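Local coordinates for EGF family domain-containing protein (Toxoplasma gondii, PDB 4Z80) that binds a peptide of the rhoptry-neck protein RON2L1 and, as an AMA-family protein, probably takes part in the moving junction during host-cell invasion, at residues T14-F19 against V353-V358; N124-S129 against A155-H160; H128-C133 against P232-P237. All coordinates share one frame; numbering follows the deposited sequence.

Contact 1: residues T14-F19 against V353-V358; sequences TYMDRF and VRWGVV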
loop_
_atom_site.group_PDB
_atom_site.type_symbol
_atom_site.label_atom_id
_atom_site.label_comp_id
_atom_site.label_asym_id
_atom_site.label_seq_id
_atom_site.Cartn_x
_atom_site.Cartn_y
_atom_site.Cartn_z
ATOM N N THR A 14 23.312 -2.482 -15.770
ATOM C CA THR A 14 22.112 -1.646 -15.789
ATOM C C THR A 14 20.866 -2.479 -15.501
ATOM O O THR A 14 20.001 -2.059 -14.731
ATOM C CB THR A 14 21.962 -0.928 -17.141
ATOM O OG1 THR A 14 23.011 0.038 -17.272
ATOM C CG2 THR A 14 20.620 -0.218 -17.258
ATOM N N TYR A 15 20.782 -3.659 -16.106
ATOM C CA TYR A 15 19.655 -4.552 -15.874
ATOM C C TYR A 15 19.643 -5.058 -14.429
ATOM O O TYR A 15 18.606 -5.027 -13.767
ATOM C CB TYR A 15 19.682 -5.741 -16.850
ATOM C CG TYR A 15 18.671 -6.821 -16.502
ATOM C CD1 TYR A 15 17.322 -6.652 -16.778
ATOM C CD2 TYR A 15 19.068 -7.993 -15.877
ATOM C CE1 TYR A 15 16.388 -7.636 -16.439
ATOM C CE2 TYR A 15 18.149 -8.980 -15.543
ATOM C CZ TYR A 15 16.815 -8.791 -15.821
ATOM O OH TYR A 15 15.920 -9.786 -15.480
ATOM N N MET A 16 20.791 -5.517 -13.940
ATOM C CA MET A 16 20.851 -6.147 -12.619
ATOM C C MET A 16 20.621 -5.160 -11.482
ATOM O O MET A 16 20.334 -5.574 -10.359
ATOM C CB MET A 16 22.194 -6.858 -12.430
ATOM C CG MET A 16 22.325 -8.131 -13.260
ATOM S SD MET A 16 21.125 -9.401 -12.868
ATOM C CE MET A 16 21.581 -9.817 -11.179
ATOM N N ASP A 17 20.720 -3.867 -11.781
ATOM C CA ASP A 17 20.424 -2.807 -10.815
ATOM C C ASP A 17 19.023 -2.975 -10.222
ATOM O O ASP A 17 18.786 -2.599 -9.071
ATOM C CB ASP A 17 20.579 -1.443 -11.504
ATOM C CG ASP A 17 20.309 -0.260 -10.591
ATOM O OD1 ASP A 17 20.760 -0.253 -9.429
ATOM O OD2 ASP A 17 19.662 0.692 -11.074
ATOM N N ARG A 18 18.102 -3.581 -10.974
ATOM C CA ARG A 18 16.726 -3.715 -10.502
ATOM C C ARG A 18 16.626 -4.685 -9.317
ATOM O O ARG A 18 15.588 -4.742 -8.652
ATOM C CB ARG A 18 15.787 -4.159 -11.642
ATOM C CG ARG A 18 15.928 -5.620 -12.074
ATOM C CD ARG A 18 15.206 -5.894 -13.405
ATOM N NE ARG A 18 15.616 -4.915 -14.406
ATOM C CZ ARG A 18 14.902 -4.580 -15.479
ATOM N NH1 ARG A 18 13.734 -5.159 -15.722
ATOM N NH2 ARG A 18 15.366 -3.660 -16.310
ATOM N N PHE A 19 17.697 -5.428 -9.047
ATOM C CA PHE A 19 17.702 -6.397 -7.948
ATOM C C PHE A 19 18.475 -5.872 -6.739
ATOM O O PHE A 19 18.606 -6.582 -5.738
ATOM C CB PHE A 19 18.277 -7.741 -8.419
ATOM C CG PHE A 19 17.495 -8.354 -9.551
ATOM C CD1 PHE A 19 16.211 -8.823 -9.348
ATOM C CD2 PHE A 19 18.036 -8.419 -10.822
ATOM C CE1 PHE A 19 15.476 -9.370 -10.401
ATOM C CE2 PHE A 19 17.309 -8.965 -11.870
ATOM C CZ PHE A 19 16.033 -9.436 -11.652
ATOM N N VAL A 353 17.520 -20.262 -12.717
ATOM C CA VAL A 353 18.739 -19.491 -12.529
ATOM C C VAL A 353 19.144 -19.441 -11.065
ATOM O O VAL A 353 18.328 -19.700 -10.176
ATOM C CB VAL A 353 18.611 -18.050 -13.070
ATOM C CG1 VAL A 353 18.617 -18.053 -14.613
ATOM C CG2 VAL A 353 17.359 -17.365 -12.522
ATOM N N ARG A 354 20.420 -19.120 -10.865
ATOM C CA ARG A 354 21.049 -18.997 -9.544
ATOM C C ARG A 354 21.710 -17.620 -9.409
ATOM O O ARG A 354 22.409 -17.185 -10.327
ATOM C CB ARG A 354 22.116 -20.081 -9.348
ATOM C CG ARG A 354 21.683 -21.502 -9.636
ATOM C CD ARG A 354 22.866 -22.370 -10.068
ATOM N NE ARG A 354 23.904 -22.460 -9.044
ATOM C CZ ARG A 354 25.126 -22.940 -9.258
ATOM N NH1 ARG A 354 25.484 -23.361 -10.467
ATOM N NH2 ARG A 354 26.002 -22.989 -8.264
ATOM N N TRP A 355 21.529 -16.934 -8.279
ATOM C CA TRP A 355 22.195 -15.643 -8.069
ATOM C C TRP A 355 23.711 -15.773 -8.056
ATOM O O TRP A 355 24.249 -16.676 -7.418
ATOM C CB TRP A 355 21.769 -15.001 -6.741
ATOM C CG TRP A 355 20.302 -14.740 -6.604
ATOM C CD1 TRP A 355 19.420 -15.413 -5.811
ATOM C CD2 TRP A 355 19.547 -13.721 -7.269
ATOM N NE1 TRP A 355 18.164 -14.884 -5.946
ATOM C CE2 TRP A 355 18.214 -13.841 -6.832
ATOM C CE3 TRP A 355 19.871 -12.719 -8.187
ATOM C CZ2 TRP A 355 17.199 -13.009 -7.295
ATOM C CZ3 TRP A 355 18.868 -11.892 -8.644
ATOM C CH2 TRP A 355 17.546 -12.040 -8.201
ATOM N N GLY A 356 24.398 -14.847 -8.717
ATOM C CA GLY A 356 25.850 -14.840 -8.703
ATOM C C GLY A 356 26.469 -13.461 -8.773
ATOM O O GLY A 356 25.773 -12.440 -8.816
ATOM N N VAL A 357 27.800 -13.440 -8.770
ATOM C CA VAL A 357 28.575 -12.223 -9.002
ATOM C C VAL A 357 29.565 -12.518 -10.129
ATOM O O VAL A 357 29.888 -13.671 -10.382
ATOM C CB VAL A 357 29.316 -11.749 -7.730
ATOM C CG1 VAL A 357 28.309 -11.342 -6.651
ATOM C CG2 VAL A 357 30.268 -12.825 -7.218
ATOM N N VAL A 358 30.027 -11.483 -10.818
ATOM C CA VAL A 358 30.872 -11.694 -11.983
ATOM C C VAL A 358 32.235 -12.219 -11.542
ATOM O O VAL A 358 32.778 -11.797 -10.519
ATOM C CB VAL A 358 31.032 -10.402 -12.808
ATOM C CG1 VAL A 358 32.036 -10.594 -13.940
ATOM C CG2 VAL A 358 29.686 -9.977 -13.389
#
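F19 and W355 carry the same first torsion, each CG lying beside its own backbone N and anti to the carbonyl carbon (chi1 -60° and -59°), and the two side chains meet at about a right angle. Through them the 3-10 turn that follows helix 8-16 rests against strand 353-359, the middle strand of a three-stranded antiparallel sheet in a region consistent with the PAN-type fold of the AMA family. The pair is a T-shaped stack: the edge of the W355 six-membered ring points at the F19 face, with planes at 70° and centroids 5.2 Å apart. W355 CH2 sits near the rim of that face, 3.7 Å from F19 CD1, while W355 CZ3 is 3.9 Å from F19 CG. On the opposite face, the aliphatic R18 CG lies over the ring centre, so the phenyl is held between two neighbours. Tryptophan suits its place because its long indole can bridge backbones whose F19 and W355 CA atoms are 10.3 Å apart. W405 extends the cluster, meeting W355 edge-to-face, with its NE1 hydrogen-bonded to F19 O. Flexible and unbranched, M16 curls its methyl in near the plane of the indole, CE lying 4.3 Å from W355 CZ3.

Contact 2: residues N124-S129 against A155-H160; sequences NVMPHS and AGYLTH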
loop_
_atom_site.group_PDB
_atom_site.type_symbol
_atom_site.label_atom_id
_atom_site.label_comp_id
_atom_site.label_asym_id
_atom_site.label_seq_id
_atom_site.Cartn_x
_atom_site.Cartn_y
_atom_site.Cartn_z
ATOM N N ASN A 124 -12.951 5.222 14.378
ATOM C CA ASN A 124 -13.780 6.161 15.141
ATOM C C ASN A 124 -13.753 7.554 14.505
ATOM O O ASN A 124 -13.461 8.558 15.164
ATOM C CB ASN A 124 -13.333 6.215 16.603
ATOM C CG ASN A 124 -13.435 4.865 17.290
ATOM O OD1 ASN A 124 -14.481 4.217 17.249
ATOM N ND2 ASN A 124 -12.343 4.426 17.902
ATOM N N VAL A 125 -14.073 7.586 13.214
ATOM C CA VAL A 125 -14.047 8.803 12.407
ATOM C C VAL A 125 -15.435 9.176 11.874
ATOM O O VAL A 125 -15.816 10.343 11.944
ATOM C CB VAL A 125 -13.080 8.648 11.214
ATOM C CG1 VAL A 125 -13.147 9.854 10.271
ATOM C CG2 VAL A 125 -11.651 8.460 11.723
ATOM N N MET A 126 -16.174 8.193 11.353
ATOM C CA MET A 126 -17.439 8.444 10.653
ATOM C C MET A 126 -18.639 8.160 11.554
ATOM O O MET A 126 -18.725 7.090 12.147
ATOM C CB MET A 126 -17.543 7.580 9.388
ATOM C CG MET A 126 -16.400 7.766 8.390
ATOM S SD MET A 126 -16.261 9.473 7.814
ATOM C CE MET A 126 -14.939 9.310 6.606
ATOM N N PRO A 127 -19.591 9.100 11.637
ATOM C CA PRO A 127 -19.657 10.390 10.942
ATOM C C PRO A 127 -18.744 11.431 11.567
ATOM O O PRO A 127 -18.630 11.502 12.789
ATOM C CB PRO A 127 -21.119 10.797 11.104
ATOM C CG PRO A 127 -21.491 10.215 12.431
ATOM C CD PRO A 127 -20.784 8.881 12.471
ATOM N N HIS A 128 -18.109 12.239 10.731
ATOM C CA HIS A 128 -17.221 13.273 11.228
ATOM C C HIS A 128 -18.017 14.466 11.732
ATOM O O HIS A 128 -17.616 15.135 12.678
ATOM C CB HIS A 128 -16.250 13.701 10.130
ATOM C CG HIS A 128 -15.265 14.729 10.574
ATOM N ND1 HIS A 128 -14.259 14.454 11.474
ATOM C CD2 HIS A 128 -15.150 16.042 10.267
ATOM C CE1 HIS A 128 -13.559 15.551 11.694
ATOM N NE2 HIS A 128 -14.079 16.528 10.975
ATOM N N SER A 129 -19.149 14.719 11.082
ATOM C CA SER A 129 -20.054 15.793 11.480
ATOM C C SER A 129 -21.490 15.328 11.322
ATOM O O SER A 129 -21.801 14.532 10.437
ATOM C CB SER A 129 -19.817 17.053 10.643
ATOM O OG SER A 129 -20.818 18.030 10.898
ATOM N N ALA A 155 -14.626 4.503 2.029
ATOM C CA ALA A 155 -14.881 4.583 0.598
ATOM C C ALA A 155 -14.793 6.005 0.059
ATOM O O ALA A 155 -14.381 6.221 -1.079
ATOM C CB ALA A 155 -16.240 4.012 0.286
ATOM N N GLY A 156 -15.207 6.966 0.868
ATOM C CA GLY A 156 -15.222 8.352 0.449
ATOM C C GLY A 156 -15.669 9.236 1.589
ATOM O O GLY A 156 -15.979 8.754 2.684
ATOM N N TYR A 157 -15.695 10.540 1.339
ATOM C CA TYR A 157 -16.073 11.515 2.356
ATOM C C TYR A 157 -16.547 12.784 1.645
ATOM O O TYR A 157 -15.862 13.286 0.755
ATOM C CB TYR A 157 -14.902 11.807 3.305
ATOM C CG TYR A 157 -15.186 12.917 4.284
ATOM C CD1 TYR A 157 -16.145 12.769 5.279
ATOM C CD2 TYR A 157 -14.501 14.120 4.209
ATOM C CE1 TYR A 157 -16.410 13.799 6.167
ATOM C CE2 TYR A 157 -14.756 15.145 5.093
ATOM C CZ TYR A 157 -15.710 14.986 6.060
ATOM O OH TYR A 157 -15.957 16.027 6.929
ATOM N N LEU A 158 -17.731 13.267 2.035
ATOM C CA LEU A 158 -18.445 14.360 1.353
ATOM C C LEU A 158 -18.808 13.927 -0.068
ATOM O O LEU A 158 -18.476 12.826 -0.490
ATOM C CB LEU A 158 -17.617 15.655 1.343
ATOM C CG LEU A 158 -17.142 16.112 2.724
ATOM C CD1 LEU A 158 -16.282 17.363 2.630
ATOM C CD2 LEU A 158 -18.315 16.337 3.663
ATOM N N THR A 159 -19.521 14.768 -0.810
ATOM C CA THR A 159 -19.978 14.339 -2.133
ATOM C C THR A 159 -18.825 14.159 -3.115
ATOM O O THR A 159 -18.902 13.333 -4.024
ATOM C CB THR A 159 -20.999 15.330 -2.749
ATOM O OG1 THR A 159 -20.456 16.656 -2.754
ATOM C CG2 THR A 159 -22.293 15.311 -1.966
ATOM N N HIS A 160 -17.763 14.934 -2.938
ATOM C CA HIS A 160 -16.635 14.895 -3.861
ATOM C C HIS A 160 -15.431 15.583 -3.235
ATOM O O HIS A 160 -15.552 16.291 -2.234
ATOM C CB HIS A 160 -17.004 15.560 -5.196
ATOM C CG HIS A 160 -17.338 17.011 -5.066
ATOM N ND1 HIS A 160 -18.544 17.453 -4.566
ATOM C CD2 HIS A 160 -16.622 18.122 -5.364
ATOM C CE1 HIS A 160 -18.555 18.776 -4.558
ATOM N NE2 HIS A 160 -17.401 19.207 -5.036
#
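One wall of the site that receives the RON2L1 peptide is built here from two irregular loops, where M126 and H128 of 124-129 converge on the side chain of Y157 in 155-160. M126 uses its far end: CE approaches Y157 CD1 at 3.9 Å and passes G156 O at 4.1 Å. The sulfur stands 5.3 Å from the centroid of the Y157 ring, 59° off the ring normal, so this is an oblique Met-aromatic contact, for which methionine's long, pliable chain, bent at chi2 (-59°), is well suited. L158 CG lies over one face of the same tyrosine, toward the rim, adding an apolar cover. In AMA proteins generally, an apolar groove accepts the RON2 partner, and these loops contribute to it: Y157 packs on P15 of the peptide and L158 on its A14, while Y157 OH is hydrogen-bonded to S11 O and H128 NE2 to S12 OG of the same peptide. With CG anti to the backbone N (chi1 -178°), the imidazole of H128 comes in obliquely, CD2 lying 3.4 Å from Y157 OH. H128 CB itself approaches Y157 CE1 at 4.0 Å. Behind M126 the backbone is pinned by E143, whose carboxylate accepts from the N-H groups of N124, V125 and M126, and a cis peptide bond joins M126 to P127. G156 O, beside the methionine methyl, accepts from Y220 OH.

Contact 3: residues H128-C133 against P232-P237; sequences HSTTSC and PPYNPP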
loop_
_atom_site.group_PDB
_atom_site.type_symbol
_atom_site.label_atom_id
_atom_site.label_comp_id
_atom_site.label_asym_id
_atom_site.label_seq_id
_atom_site.Cartn_x
_atom_site.Cartn_y
_atom_site.Cartn_z
ATOM N N HIS A 128 -18.109 12.239 10.731
ATOM C CA HIS A 128 -17.221 13.273 11.228
ATOM C C HIS A 128 -18.017 14.466 11.732
ATOM O O HIS A 128 -17.616 15.135 12.678
ATOM C CB HIS A 128 -16.250 13.701 10.130
ATOM C CG HIS A 128 -15.265 14.729 10.574
ATOM N ND1 HIS A 128 -14.259 14.454 11.474
ATOM C CD2 HIS A 128 -15.150 16.042 10.267
ATOM C CE1 HIS A 128 -13.559 15.551 11.694
ATOM N NE2 HIS A 128 -14.079 16.528 10.975
ATOM N N SER A 129 -19.149 14.719 11.082
ATOM C CA SER A 129 -20.054 15.793 11.480
ATOM C C SER A 129 -21.490 15.328 11.322
ATOM O O SER A 129 -21.801 14.532 10.437
ATOM C CB SER A 129 -19.817 17.053 10.643
ATOM O OG SER A 129 -20.818 18.030 10.898
ATOM N N THR A 130 -22.359 15.820 12.196
ATOM C CA THR A 130 -23.790 15.599 12.052
ATOM C C THR A 130 -24.520 16.934 12.066
ATOM O O THR A 130 -25.688 17.001 12.422
ATOM C CB THR A 130 -24.351 14.691 13.168
ATOM O OG1 THR A 130 -24.059 15.263 14.449
ATOM C CG2 THR A 130 -23.742 13.304 13.082
ATOM N N THR A 131 -23.829 17.992 11.657
ATOM C CA THR A 131 -24.416 19.328 11.658
ATOM C C THR A 131 -25.712 19.365 10.851
ATOM O O THR A 131 -25.752 18.921 9.702
ATOM C CB THR A 131 -23.414 20.350 11.114
ATOM O OG1 THR A 131 -22.310 20.432 12.022
ATOM C CG2 THR A 131 -24.040 21.742 10.969
ATOM N N SER A 132 -26.758 19.872 11.507
ATOM C CA SER A 132 -28.108 20.068 10.957
ATOM C C SER A 132 -28.976 18.802 11.006
ATOM O O SER A 132 -30.168 18.854 10.688
ATOM C CB SER A 132 -28.047 20.602 9.522
ATOM O OG SER A 132 -27.948 19.571 8.560
ATOM N N CYS A 133 -28.390 17.679 11.410
ATOM C CA CYS A 133 -29.140 16.429 11.532
ATOM C C CYS A 133 -30.115 16.477 12.704
ATOM O O CYS A 133 -29.887 17.180 13.681
ATOM C CB CYS A 133 -28.193 15.239 11.716
ATOM S SG CYS A 133 -27.067 14.949 10.330
ATOM N N PRO A 232 -27.647 10.292 11.399
ATOM C CA PRO A 232 -28.000 9.077 12.145
ATOM C C PRO A 232 -29.491 8.774 12.076
ATOM O O PRO A 232 -30.275 9.679 11.795
ATOM C CB PRO A 232 -27.590 9.402 13.591
ATOM C CG PRO A 232 -26.820 10.697 13.526
ATOM C CD PRO A 232 -27.248 11.395 12.291
ATOM N N PRO A 233 -29.885 7.524 12.355
ATOM C CA PRO A 233 -29.048 6.381 12.742
ATOM C C PRO A 233 -28.408 5.668 11.556
ATOM O O PRO A 233 -28.772 5.918 10.409
ATOM C CB PRO A 233 -30.040 5.460 13.454
ATOM C CG PRO A 233 -31.324 5.725 12.758
ATOM C CD PRO A 233 -31.319 7.189 12.426
ATOM N N TYR A 234 -27.463 4.780 11.849
ATOM C CA TYR A 234 -26.732 4.053 10.821
ATOM C C TYR A 234 -26.984 2.563 10.965
ATOM O O TYR A 234 -27.359 2.092 12.040
ATOM C CB TYR A 234 -25.227 4.364 10.918
ATOM C CG TYR A 234 -24.958 5.849 10.930
ATOM C CD1 TYR A 234 -24.979 6.582 9.754
ATOM C CD2 TYR A 234 -24.721 6.522 12.122
ATOM C CE1 TYR A 234 -24.766 7.937 9.756
ATOM C CE2 TYR A 234 -24.496 7.877 12.135
ATOM C CZ TYR A 234 -24.527 8.582 10.948
ATOM O OH TYR A 234 -24.318 9.944 10.953
ATOM N N ASN A 235 -26.788 1.829 9.878
ATOM C CA ASN A 235 -26.967 0.384 9.897
ATOM C C ASN A 235 -25.893 -0.272 9.050
ATOM O O ASN A 235 -26.173 -0.843 8.005
ATOM C CB ASN A 235 -28.371 0.006 9.399
ATOM C CG ASN A 235 -28.749 -1.431 9.737
ATOM O OD1 ASN A 235 -28.215 -2.027 10.675
ATOM N ND2 ASN A 235 -29.681 -1.992 8.975
ATOM N N PRO A 236 -24.636 -0.174 9.504
ATOM C CA PRO A 236 -23.559 -0.855 8.791
ATOM C C PRO A 236 -23.716 -2.370 8.921
ATOM O O PRO A 236 -24.434 -2.827 9.814
ATOM C CB PRO A 236 -22.294 -0.338 9.493
ATOM C CG PRO A 236 -22.749 0.005 10.870
ATOM C CD PRO A 236 -24.146 0.535 10.702
ATOM N N PRO A 237 -23.057 -3.144 8.052
ATOM C CA PRO A 237 -22.175 -2.666 6.987
ATOM C C PRO A 237 -22.933 -2.237 5.735
ATOM O O PRO A 237 -24.034 -2.722 5.468
ATOM C CB PRO A 237 -21.287 -3.885 6.708
ATOM C CG PRO A 237 -22.159 -5.049 7.031
ATOM C CD PRO A 237 -23.063 -4.618 8.146
#
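T130 and C133 pack against P232, and T130 also meets Y234, through carbon and sulfur and the hydroxyl oxygen of Y234; no hydrogen bond spans the two loops. The T130 methyl makes a double approach, with CG2 4.1 Å from P232 CG and 4.0 Å from Y234 OH. Threonine fits because it carries a methyl branch close to the backbone: chi1 of 57° sets CG2 beside the backbone N and anti to the carbonyl carbon, directing it to the proline and the tyrosine hydroxyl. At the next ring atom, P232 CD lies 4.0 Å from C133 CB and nearly as close to the sulfur. The rigid proline ring thus offers its CG and CD corners to two different side chains.

In the next shell, the cis peptide bond between P232 and P233 accompanies a fold-back in which P232 CA lies over one face of the Y234 ring, 3.6 Å above its plane and toward the rim. The hydroxyl of Y234 is anchored by a hydrogen bond to G230 O, fixing the end of the ring beside T130. C133 is tied by a disulfide to C231, the residue just before P232, so a covalent link lies alongside the packing.

The shape of 128-133 comes from its own bonds. S132 OG donates to T131 O at 2.6 Å, in the carbonyl plane on a lone pair. E16 of the RON2L1 peptide is hydrogen-bonded to S129 OG and T131 OG1. S129 OG accepts from T131 N at 3.1 Å and 167°, nearly straight, which makes an ST turn; overlapping it, a type II beta turn from T130 to C133 is closed by C133 N bonding to T130 O at 3.0 Å, in a disulfide-tethered surface loop at the peptide-binding site.

Contacts 2 and 3 are neighbours, their centres 9 Å apart; they share H128 and S129 and touch where P127 CG comes within 3.2 Å of Y234 OH. Both border the bound RON2L1 peptide: Y157 of contact 2 meets its S11, the shared H128 and S129 meet its S12 and E16, and T131 of contact 3 meets E16 again. One run of chain, 124-133, thus links the buried packing of contact 2 to the surface loop of contact 3. Contact 1 lies on the opposite side of the chain's centre, about 47 Å from contact 2 and 55 Å from contact 3 between centres, and no peptide residue touches it. In sequence, its two segments bracket both of the others.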